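Local coordinates for putative tryptophan halogenase (PDB 6Y1W), which probably acts as a flavin-dependent halogenase, binding FAD and installing halogen on an aromatic substrate such as an indole, at residues Tyr104-Gly109 / Arg389-Leu394; Arg420-Leu425 / Asn443-Val448. One frame throughout, in Å; residues are numbered along the deposited sequence. Where two conformers were deposited one is given.

Contact 1 (Tyr104-Gly109 / Arg389-Leu394); sequences YIHSFG and RDFVIL. With BUD ((2S,3S)-butane-2,3-diol), chain H.
F391 and H106 carry this buried contact, two long side chains that join backbones set well apart, the CA atoms of H106 and F391 lying 12.3 Å from each other. Walking along 389-394, R389 comes first and closes a salt bridge within its own helix: NE and NH2 both converge on OD1 of D390, the NH2 bond measuring 2.8 Å, while D390 OD2 is taken by S418. Next, a chi1 of -157° swings the F391 ring away from the backbone N and out toward H106, where F391 CE2 meets H106 CE1 at 3.9 Å. The two rings are oblique, planes at 40° and centroids 5.8 Å apart. Helix 371-397 thereby meets strand 102-107, an outermost strand of the seven-stranded mixed sheet, beside a pocket occupied by butanediol. H106 CE1 lies 3.7 Å from BUD O1. F108 CE1 lies 3.9 Å from BUD C1, a methyl carbon. Hydrogen bonds engage both imidazole nitrogens, ND1 with E347, a predicted tryptophan-binding residue, and NE2 with S444, which should hold the ring's rotation. L394, one turn after F391, lays CD2 over one face of that phenyl ring, offset toward the rim.

Contact 2 (Arg420-Leu425 / Asn443-Val448); sequences RHRMEL and NSWIQV. With BUD ((2S,3S)-butane-2,3-diol), chain H.
R422 and W445 mark the closest approach of two helical segments, 420-425 on helix 417-429 and 443-448 on helix 442-451, with CA atoms 8.7 Å apart. Each segment keeps its own helical hydrogen bonds, and the contact is made by side chains. R422 and W445 point toward each other and cross at about a right angle. R422 leaves its helix with CG anti to the carbonyl carbon (chi1 -61°), and bends at chi2 and chi3 bring the rest of the chain over one face of the indole. CD sits above the six-membered ring in a CH-pi contact, 4.2 Å from its centroid and 16° off the normal. Beyond it the guanidinium lies nearly flat on the indole, the planes 23° apart: W445 CZ2 is under its centre, and NH1 reaches toward the rim of the ring. NH1 stands 3.2 Å from W445 NE1, but both are donors, so this is packing of one plane over the other. A water joins the two polar ends instead, accepting from R422 NH2 at 3.0 Å and, at the indole edge, from W445 NE1 at 3.0 Å. E438 forms a salt bridge with the same NH2, and F433 adds a cation-pi contact to the guanidinium. S444, the residue before W445, serves the pocket instead: its OG is hydrogen-bonded to O2 of butanediol at 2.5 Å. On helix 417-429, H421 hydrogen-bonds to E376 of the second subunit. The buried guanidinium thus has its charge met by a carboxylate and its flat face by aromatic carbon, while the water gives R422 NH2 and the indole N-H a common acceptor; the close NH1 and NE1 are tolerated as stacked planes.

Contact 1 closes before contact 2 opens along the chain, yet their centres lie only 9 Å apart. Segment 104-109 belongs to an edge strand of the seven-stranded sheet; the other three segments belong to helices 371-397, 417-429 and 442-451. Helix 442-451 ties the two together: Q447 OE1 is hydrogen-bonded to the backbone N of S107, and W445 meets F391 edge-to-face. Both contacts touch the same butanediol, which is also hydrogen-bonded to the backbone N of A441 just ahead of that helix. This cluster therefore joins helices 371-397, 417-429 and 442-451 to the edge strand 102-107 near E347 and K89, the latter the predicted active-site lysine, while helix 417-429 also packs against the second subunit.

Contact 1 (Tyr104-Gly109 / Arg389-Leu394)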
ATOM      1  N   TYR A 104     -21.129  -7.895 -18.630  1.00 14.39           N
ATOM      2  CA  TYR A 104     -21.114  -7.248 -17.318  1.00 11.77           C
ATOM      3  C   TYR A 104     -20.384  -5.922 -17.476  1.00 11.18           C
ATOM      4  O   TYR A 104     -19.827  -5.631 -18.536  1.00 15.25           O
ATOM      5  CB  TYR A 104     -20.420  -8.133 -16.235  1.00 15.19           C
ATOM      6  CG  TYR A 104     -18.898  -8.210 -16.417  1.00 13.96           C
ATOM      7  CD1 TYR A 104     -18.310  -9.069 -17.361  1.00 14.38           C
ATOM      8  CD2 TYR A 104     -18.058  -7.397 -15.676  1.00 13.13           C
ATOM      9  CE1 TYR A 104     -16.949  -9.111 -17.550  1.00 14.00           C
ATOM     10  CE2 TYR A 104     -16.700  -7.422 -15.868  1.00 13.29           C
ATOM     11  CZ  TYR A 104     -16.139  -8.277 -16.795  1.00 16.25           C
ATOM     12  OH  TYR A 104     -14.761  -8.304 -16.996  1.00 14.91           O
ATOM     13  N   ILE A 105     -20.387  -5.127 -16.404  1.00 11.78           N
ATOM     14  CA  ILE A 105     -19.680  -3.839 -16.382  1.00 13.75           C
ATOM     15  C   ILE A 105     -18.623  -3.862 -15.286  1.00 13.29           C
ATOM     16  O   ILE A 105     -18.895  -4.280 -14.146  1.00 15.65           O
ATOM     17  CB  ILE A 105     -20.660  -2.662 -16.156  1.00 12.90           C
ATOM     18  CG1 ILE A 105     -21.608  -2.547 -17.355  1.00 15.82           C
ATOM     19  CG2 ILE A 105     -19.911  -1.323 -15.956  1.00 14.27           C
ATOM     20  CD1 ILE A 105     -22.834  -1.658 -17.016  1.00 18.09           C
ATOM     21  N   HIS A 106     -17.423  -3.371 -15.635  1.00 12.70           N
ATOM     22  CA  HIS A 106     -16.354  -3.103 -14.686  1.00 13.47           C
ATOM     23  C   HIS A 106     -16.341  -1.594 -14.498  1.00 12.24           C
ATOM     24  O   HIS A 106     -15.855  -0.865 -15.368  1.00 15.89           O
ATOM     25  CB  HIS A 106     -15.016  -3.589 -15.228  1.00 14.45           C
ATOM     26  CG  HIS A 106     -13.855  -3.256 -14.346  1.00 13.73           C
ATOM     27  ND1 HIS A 106     -12.551  -3.332 -14.785  1.00 13.51           N
ATOM     28  CD2 HIS A 106     -13.809  -2.811 -13.069  1.00 14.23           C
ATOM     29  CE1 HIS A 106     -11.744  -2.961 -13.803  1.00 15.73           C
ATOM     30  NE2 HIS A 106     -12.479  -2.626 -12.759  1.00 13.59           N
ATOM     31  N   SER A 107     -16.833  -1.134 -13.354  1.00 11.92           N
ATOM     32  CA  SER A 107     -16.969   0.303 -13.131  1.00 13.40           C
ATOM     33  C   SER A 107     -15.914   0.776 -12.153  1.00 14.53           C
ATOM     34  O   SER A 107     -15.262  -0.017 -11.470  1.00 14.20           O
ATOM     35  CB  SER A 107     -18.368   0.651 -12.594  1.00 14.83           C
ATOM     36  OG  SER A 107     -18.512   0.240 -11.240  1.00 15.88           O
ATOM     37  N   PHE A 108     -15.769   2.098 -12.072  1.00 13.45           N
ATOM     38  CA  PHE A 108     -15.060   2.700 -10.957  1.00 13.79           C
ATOM     39  C   PHE A 108     -15.928   2.631  -9.709  1.00 15.82           C
ATOM     40  O   PHE A 108     -17.029   2.069  -9.711  1.00 17.73           O
ATOM     41  CB  PHE A 108     -14.675   4.144 -11.294  1.00 14.63           C
ATOM     42  CG  PHE A 108     -13.896   4.276 -12.579  1.00 14.51           C
ATOM     43  CD1 PHE A 108     -12.841   3.409 -12.858  1.00 14.90           C
ATOM     44  CD2 PHE A 108     -14.231   5.261 -13.507  1.00 13.33           C
ATOM     45  CE1 PHE A 108     -12.120   3.534 -14.054  1.00 14.57           C
ATOM     46  CE2 PHE A 108     -13.529   5.376 -14.707  1.00 15.69           C
ATOM     47  CZ  PHE A 108     -12.476   4.538 -14.975  1.00 14.37           C
ATOM     48  N   GLY A 109     -15.430   3.165  -8.606  1.00 18.04           N
ATOM     49  CA  GLY A 109     -16.232   3.183  -7.389  1.00 18.10           C
ATOM     50  C   GLY A 109     -16.128   1.898  -6.577  1.00 18.35           C
ATOM     51  O   GLY A 109     -15.162   1.152  -6.673  1.00 19.65           O
ATOM     52  N   ARG A 389      -0.337  -6.311 -15.737  1.00 13.86           N
ATOM     53  CA  ARG A 389      -0.246  -7.454 -16.651  1.00 13.45           C
ATOM     54  C   ARG A 389      -1.160  -8.581 -16.193  1.00 14.67           C
ATOM     55  O   ARG A 389      -1.924  -9.140 -17.002  1.00 16.08           O
ATOM     56  CB  ARG A 389       1.207  -7.944 -16.742  1.00 15.87           C
ATOM     57  CG  ARG A 389       1.355  -9.201 -17.637  1.00 15.57           C
ATOM     58  CD  ARG A 389       2.589  -9.984 -17.255  1.00 18.49           C
ATOM     59  NE  ARG A 389       2.433 -10.520 -15.913  1.00 17.53           N
ATOM     60  CZ  ARG A 389       3.460 -10.923 -15.157  1.00 19.48           C
ATOM     61  NH1 ARG A 389       4.698 -10.844 -15.676  1.00 21.88           N
ATOM     62  NH2 ARG A 389       3.247 -11.416 -13.916  1.00 20.84           N
ATOM     63  N   ASP A 390      -1.109  -8.913 -14.886  1.00 16.13           N
ATOM     64  CA  ASP A 390      -1.901 -10.040 -14.387  1.00 16.78           C
ATOM     65  C   ASP A 390      -3.382  -9.775 -14.572  1.00 17.50           C
ATOM     66  O   ASP A 390      -4.158 -10.698 -14.857  1.00 16.18           O
ATOM     67  CB  ASP A 390      -1.597 -10.310 -12.912  1.00 15.32           C
ATOM     68  CG  ASP A 390      -0.261 -11.021 -12.699  1.00 16.81           C
ATOM     69  OD1 ASP A 390       0.421 -11.358 -13.701  1.00 17.65           O
ATOM     70  OD2 ASP A 390       0.105 -11.176 -11.500  1.00 21.25           O
ATOM     71  N   PHE A 391      -3.800  -8.520 -14.389  1.00 16.38           N
ATOM     72  CA  PHE A 391      -5.211  -8.198 -14.514  1.00 14.52           C
ATOM     73  C   PHE A 391      -5.672  -8.283 -15.972  1.00 13.94           C
ATOM     74  O   PHE A 391      -6.822  -8.669 -16.246  1.00 14.22           O
ATOM     75  CB  PHE A 391      -5.465  -6.793 -13.941  1.00 12.77           C
ATOM     76  CG  PHE A 391      -6.913  -6.580 -13.504  1.00 12.75           C
ATOM     77  CD1 PHE A 391      -7.306  -6.908 -12.213  1.00 14.52           C
ATOM     78  CD2 PHE A 391      -7.860  -6.052 -14.391  1.00 15.66           C
ATOM     79  CE1 PHE A 391      -8.643  -6.721 -11.812  1.00 19.65           C
ATOM     80  CE2 PHE A 391      -9.168  -5.859 -14.005  1.00 13.72           C
ATOM     81  CZ  PHE A 391      -9.572  -6.186 -12.714  1.00 14.32           C
ATOM     82  N   VAL A 392      -4.799  -7.908 -16.915  1.00 13.77           N
ATOM     83  CA  VAL A 392      -5.115  -8.061 -18.328  1.00 15.52           C
ATOM     84  C   VAL A 392      -5.224  -9.538 -18.671  1.00 13.33           C
ATOM     85  O   VAL A 392      -6.179  -9.965 -19.335  1.00 14.85           O
ATOM     86  CB  VAL A 392      -4.057  -7.335 -19.172  1.00 13.11           C
ATOM     87  CG1 VAL A 392      -4.210  -7.652 -20.692  1.00 14.24           C
ATOM     88  CG2 VAL A 392      -4.107  -5.810 -18.891  1.00 15.60           C
ATOM     89  N   ILE A 393      -4.289 -10.351 -18.155  1.00 15.92           N
ATOM     90  CA  ILE A 393      -4.364 -11.799 -18.388  1.00 14.43           C
ATOM     91  C   ILE A 393      -5.655 -12.376 -17.844  1.00 14.72           C
ATOM     92  O   ILE A 393      -6.293 -13.241 -18.484  1.00 15.85           O
ATOM     93  CB  ILE A 393      -3.155 -12.501 -17.758  1.00 12.45           C
ATOM     94  CG1 ILE A 393      -1.882 -12.090 -18.487  1.00 14.87           C
ATOM     95  CG2 ILE A 393      -3.292 -14.025 -17.910  1.00 14.71           C
ATOM     96  CD1 ILE A 393      -0.598 -12.489 -17.743  1.00 14.53           C
ATOM     97  N   LEU A 394      -6.084 -11.894 -16.673  1.00 12.06           N
ATOM     98  CA  LEU A 394      -7.334 -12.353 -16.088  1.00 13.19           C
ATOM     99  C   LEU A 394      -8.504 -12.259 -17.067  1.00 19.09           C
ATOM    100  O   LEU A 394      -9.339 -13.172 -17.139  1.00 14.52           O
ATOM    101  CB  LEU A 394      -7.609 -11.523 -14.838  1.00 13.73           C
ATOM    102  CG  LEU A 394      -8.986 -11.676 -14.242  1.00 15.14           C
ATOM    103  CD1 LEU A 394      -9.260 -13.111 -13.726  1.00 18.95           C
ATOM    104  CD2 LEU A 394      -9.151 -10.683 -13.111  1.00 17.63           C
TER
HETATM  105  C1  BUD H 606      -8.784   2.185 -12.538  0.92 20.64           C
HETATM  106  O1  BUD H 606      -9.844   0.067 -12.704  0.92 21.01           O
HETATM  107  C2  BUD H 606      -8.913   0.788 -11.930  0.92 26.31           C
HETATM  108  O2  BUD H 606      -9.459  -0.362  -9.826  0.92 23.44           O
HETATM  109  C3  BUD H 606      -9.403   0.895 -10.482  0.92 24.67           C
HETATM  110  C4  BUD H 606      -8.454   1.820  -9.709  0.92 25.63           C

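Contact 2 (Arg420-Leu425 / Asn443-Val448)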
ATOM      1  N   ARG A 420      -2.657 -16.832 -10.553  1.00 19.62           N
ATOM      2  CA  ARG A 420      -3.335 -18.046 -10.105  1.00 17.70           C
ATOM      3  C   ARG A 420      -3.732 -17.935  -8.638  1.00 16.55           C
ATOM      4  O   ARG A 420      -4.845 -18.316  -8.254  1.00 19.53           O
ATOM      5  CB  ARG A 420      -2.435 -19.266 -10.331  1.00 18.82           C
ATOM      6  CG  ARG A 420      -3.075 -20.589  -9.875  1.00 29.54           C
ATOM      7  CD  ARG A 420      -2.217 -21.795 -10.291  1.00 29.72           C
ATOM      8  NE  ARG A 420      -2.125 -21.885 -11.744  1.00 40.49           N
ATOM      9  CZ  ARG A 420      -3.043 -22.482 -12.503  1.00 47.72           C
ATOM     10  NH1 ARG A 420      -4.102 -23.045 -11.934  1.00 58.70           N
ATOM     11  NH2 ARG A 420      -2.908 -22.521 -13.824  1.00 35.91           N
ATOM     12  N   HIS A 421      -2.826 -17.436  -7.793  1.00 20.11           N
ATOM     13  CA  HIS A 421      -3.153 -17.307  -6.379  1.00 20.39           C
ATOM     14  C   HIS A 421      -4.350 -16.388  -6.156  1.00 16.16           C
ATOM     15  O   HIS A 421      -5.251 -16.711  -5.362  1.00 21.66           O
ATOM     16  CB  HIS A 421      -1.930 -16.803  -5.596  1.00 20.05           C
ATOM     17  CG  HIS A 421      -2.227 -16.501  -4.152  1.00 19.65           C
ATOM     18  ND1 HIS A 421      -2.362 -17.488  -3.195  1.00 26.29           N
ATOM     19  CD2 HIS A 421      -2.412 -15.321  -3.505  1.00 21.64           C
ATOM     20  CE1 HIS A 421      -2.622 -16.929  -2.023  1.00 24.58           C
ATOM     21  NE2 HIS A 421      -2.662 -15.614  -2.185  1.00 25.01           N
ATOM     22  N   ARG A 422      -4.421 -15.259  -6.879  1.00 15.77           N
ATOM     23  CA  ARG A 422      -5.568 -14.374  -6.708  1.00 17.81           C
ATOM     24  C   ARG A 422      -6.863 -15.035  -7.167  1.00 15.46           C
ATOM     25  O   ARG A 422      -7.892 -14.939  -6.491  1.00 17.97           O
ATOM     26  CB  ARG A 422      -5.356 -13.057  -7.480  1.00 19.07           C
ATOM     27  CG  ARG A 422      -4.095 -12.243  -7.006  1.00 27.43           C
ATOM     28  CD  ARG A 422      -4.513 -11.034  -6.182  1.00 33.19           C
ATOM     29  NE  ARG A 422      -3.605  -9.907  -6.308  1.00 42.03           N
ATOM     30  CZ  ARG A 422      -3.858  -8.673  -5.884  1.00 31.62           C
ATOM     31  NH1 ARG A 422      -4.985  -8.355  -5.284  1.00 25.28           N
ATOM     32  NH2 ARG A 422      -2.955  -7.738  -6.071  1.00 54.88           N
ATOM     33  N   MET A 423      -6.833 -15.732  -8.305  1.00 16.87           N
ATOM     34  CA  MET A 423      -8.046 -16.399  -8.777  1.00 16.19           C
ATOM     35  C   MET A 423      -8.510 -17.498  -7.830  1.00 15.13           C
ATOM     36  O   MET A 423      -9.718 -17.627  -7.573  1.00 17.09           O
ATOM     37  CB  MET A 423      -7.788 -16.967 -10.176  1.00 16.04           C
ATOM     38  CG  MET A 423      -7.565 -15.841 -11.210  1.00 17.67           C
ATOM     39  SD  MET A 423      -7.273 -16.503 -12.859  1.00 18.46           S
ATOM     40  CE  MET A 423      -8.987 -16.932 -13.313  1.00 19.44           C
ATOM     41  N   GLU A 424      -7.560 -18.276  -7.288  1.00 18.08           N
ATOM     42  CA  GLU A 424      -7.903 -19.354  -6.357  0.53 18.86           C
ATOM     43  C   GLU A 424      -8.439 -18.805  -5.036  1.00 22.45           C
ATOM     44  O   GLU A 424      -9.379 -19.357  -4.461  1.00 18.44           O
ATOM     45  CB  GLU A 424      -6.677 -20.258  -6.146  0.53 21.06           C
ATOM     46  CG  GLU A 424      -6.442 -21.179  -7.361  0.53 21.53           C
ATOM     47  CD  GLU A 424      -5.171 -22.021  -7.311  0.53 37.58           C
ATOM     48  OE1 GLU A 424      -4.458 -22.018  -6.282  0.53 31.93           O
ATOM     49  OE2 GLU A 424      -4.892 -22.693  -8.332  0.53 29.43           O
ATOM     50  N   LEU A 425      -7.870 -17.710  -4.545  1.00 17.00           N
ATOM     51  CA  LEU A 425      -8.412 -17.079  -3.348  1.00 20.14           C
ATOM     52  C   LEU A 425      -9.878 -16.713  -3.534  1.00 18.97           C
ATOM     53  O   LEU A 425     -10.709 -16.916  -2.640  1.00 17.66           O
ATOM     54  CB  LEU A 425      -7.582 -15.834  -3.022  1.00 22.31           C
ATOM     55  CG  LEU A 425      -7.744 -15.228  -1.647  1.00 28.41           C
ATOM     56  CD1 LEU A 425      -7.286 -16.200  -0.554  1.00 25.46           C
ATOM     57  CD2 LEU A 425      -6.927 -13.943  -1.623  1.00 24.91           C
ATOM     58  N   ASN A 443     -12.501  -3.690  -5.530  1.00 17.52           N
ATOM     59  CA  ASN A 443     -13.738  -3.657  -6.315  1.00 18.09           C
ATOM     60  C   ASN A 443     -13.519  -4.193  -7.731  1.00 16.22           C
ATOM     61  O   ASN A 443     -14.418  -4.833  -8.313  1.00 16.40           O
ATOM     62  CB  ASN A 443     -14.282  -2.217  -6.396  1.00 19.77           C
ATOM     63  CG  ASN A 443     -15.600  -2.136  -7.187  1.00 20.90           C
ATOM     64  OD1 ASN A 443     -16.607  -2.614  -6.723  1.00 24.05           O
ATOM     65  ND2 ASN A 443     -15.571  -1.534  -8.361  1.00 26.38           N
ATOM     66  N   SER A 444     -12.364  -3.872  -8.319  1.00 15.11           N
ATOM     67  CA  SER A 444     -12.072  -4.278  -9.694  1.00 14.50           C
ATOM     68  C   SER A 444     -11.895  -5.784  -9.787  1.00 15.23           C
ATOM     69  O   SER A 444     -12.488  -6.430 -10.663  1.00 15.53           O
ATOM     70  CB  SER A 444     -10.798  -3.588 -10.186  1.00 16.98           C
ATOM     71  OG  SER A 444     -11.068  -2.219 -10.461  1.00 16.71           O
ATOM     72  N   TRP A 445     -11.075  -6.357  -8.888  1.00 14.52           N
ATOM     73  CA  TRP A 445     -10.901  -7.815  -8.847  1.00 14.45           C
ATOM     74  C   TRP A 445     -12.252  -8.517  -8.680  1.00 16.29           C
ATOM     75  O   TRP A 445     -12.529  -9.530  -9.351  1.00 16.24           O
ATOM     76  CB  TRP A 445      -9.972  -8.212  -7.680  1.00 16.37           C
ATOM     77  CG  TRP A 445      -8.532  -7.942  -7.923  1.00 14.74           C
ATOM     78  CD1 TRP A 445      -7.791  -6.917  -7.385  1.00 19.95           C
ATOM     79  CD2 TRP A 445      -7.625  -8.709  -8.735  1.00 14.27           C
ATOM     80  NE1 TRP A 445      -6.498  -6.997  -7.817  1.00 21.04           N
ATOM     81  CE2 TRP A 445      -6.363  -8.073  -8.659  1.00 21.17           C
ATOM     82  CE3 TRP A 445      -7.763  -9.860  -9.522  1.00 16.77           C
ATOM     83  CZ2 TRP A 445      -5.232  -8.558  -9.333  1.00 20.74           C
ATOM     84  CZ3 TRP A 445      -6.642 -10.339 -10.207  1.00 17.54           C
ATOM     85  CH2 TRP A 445      -5.388  -9.687 -10.104  1.00 19.69           C
ATOM     86  N   ILE A 446     -13.105  -7.993  -7.785  1.00 15.78           N
ATOM     87  CA  ILE A 446     -14.400  -8.625  -7.531  1.00 16.27           C
ATOM     88  C   ILE A 446     -15.300  -8.509  -8.751  1.00 18.35           C
ATOM     89  O   ILE A 446     -15.852  -9.501  -9.222  1.00 15.81           O
ATOM     90  CB  ILE A 446     -15.093  -8.007  -6.300  1.00 14.48           C
ATOM     91  CG1 ILE A 446     -14.241  -8.155  -5.045  1.00 16.43           C
ATOM     92  CG2 ILE A 446     -16.505  -8.590  -6.112  1.00 18.02           C
ATOM     93  CD1 ILE A 446     -14.719  -7.233  -3.922  1.00 18.81           C
ATOM     94  N   GLN A 447     -15.450  -7.298  -9.297  1.00 14.05           N
ATOM     95  CA  GLN A 447     -16.365  -7.148 -10.432  1.00 13.64           C
ATOM     96  C   GLN A 447     -15.923  -7.999 -11.619  1.00 14.48           C
ATOM     97  O   GLN A 447     -16.756  -8.624 -12.296  1.00 16.61           O
ATOM     98  CB  GLN A 447     -16.488  -5.683 -10.852  1.00 14.72           C
ATOM     99  CG  GLN A 447     -17.261  -4.795  -9.868  1.00 14.19           C
ATOM    100  CD  GLN A 447     -17.524  -3.423 -10.506  1.00 19.21           C
ATOM    101  OE1 GLN A 447     -16.967  -3.117 -11.522  1.00 17.89           O
ATOM    102  NE2 GLN A 447     -18.376  -2.617  -9.887  1.00 20.27           N
ATOM    103  N   VAL A 448     -14.625  -8.018 -11.917  1.00 13.44           N
ATOM    104  CA  VAL A 448     -14.187  -8.766 -13.089  1.00 13.19           C
ATOM    105  C   VAL A 448     -14.246 -10.274 -12.837  1.00 14.51           C
ATOM    106  O   VAL A 448     -14.659 -11.035 -13.724  1.00 16.45           O
ATOM    107  CB  VAL A 448     -12.786  -8.299 -13.502  1.00 12.55           C
ATOM    108  CG1 VAL A 448     -12.229  -9.172 -14.577  1.00 13.55           C
ATOM    109  CG2 VAL A 448     -12.929  -6.840 -14.012  1.00 14.38           C
TER
HETATM  110  C1  BUD H 606      -8.784   2.185 -12.538  0.92 20.64           C
HETATM  111  O1  BUD H 606      -9.844   0.067 -12.704  0.92 21.01           O
HETATM  112  C2  BUD H 606      -8.913   0.788 -11.930  0.92 26.31           C
HETATM  113  O2  BUD H 606      -9.459  -0.362  -9.826  0.92 23.44           O
HETATM  114  C3  BUD H 606      -9.403   0.895 -10.482  0.92 24.67           C
HETATM  115  C4  BUD H 606      -8.454   1.820  -9.709  0.92 25.63           C
HETATM  116  O   HOH W   1      -4.596  -5.271  -6.255  1.00 30.25           O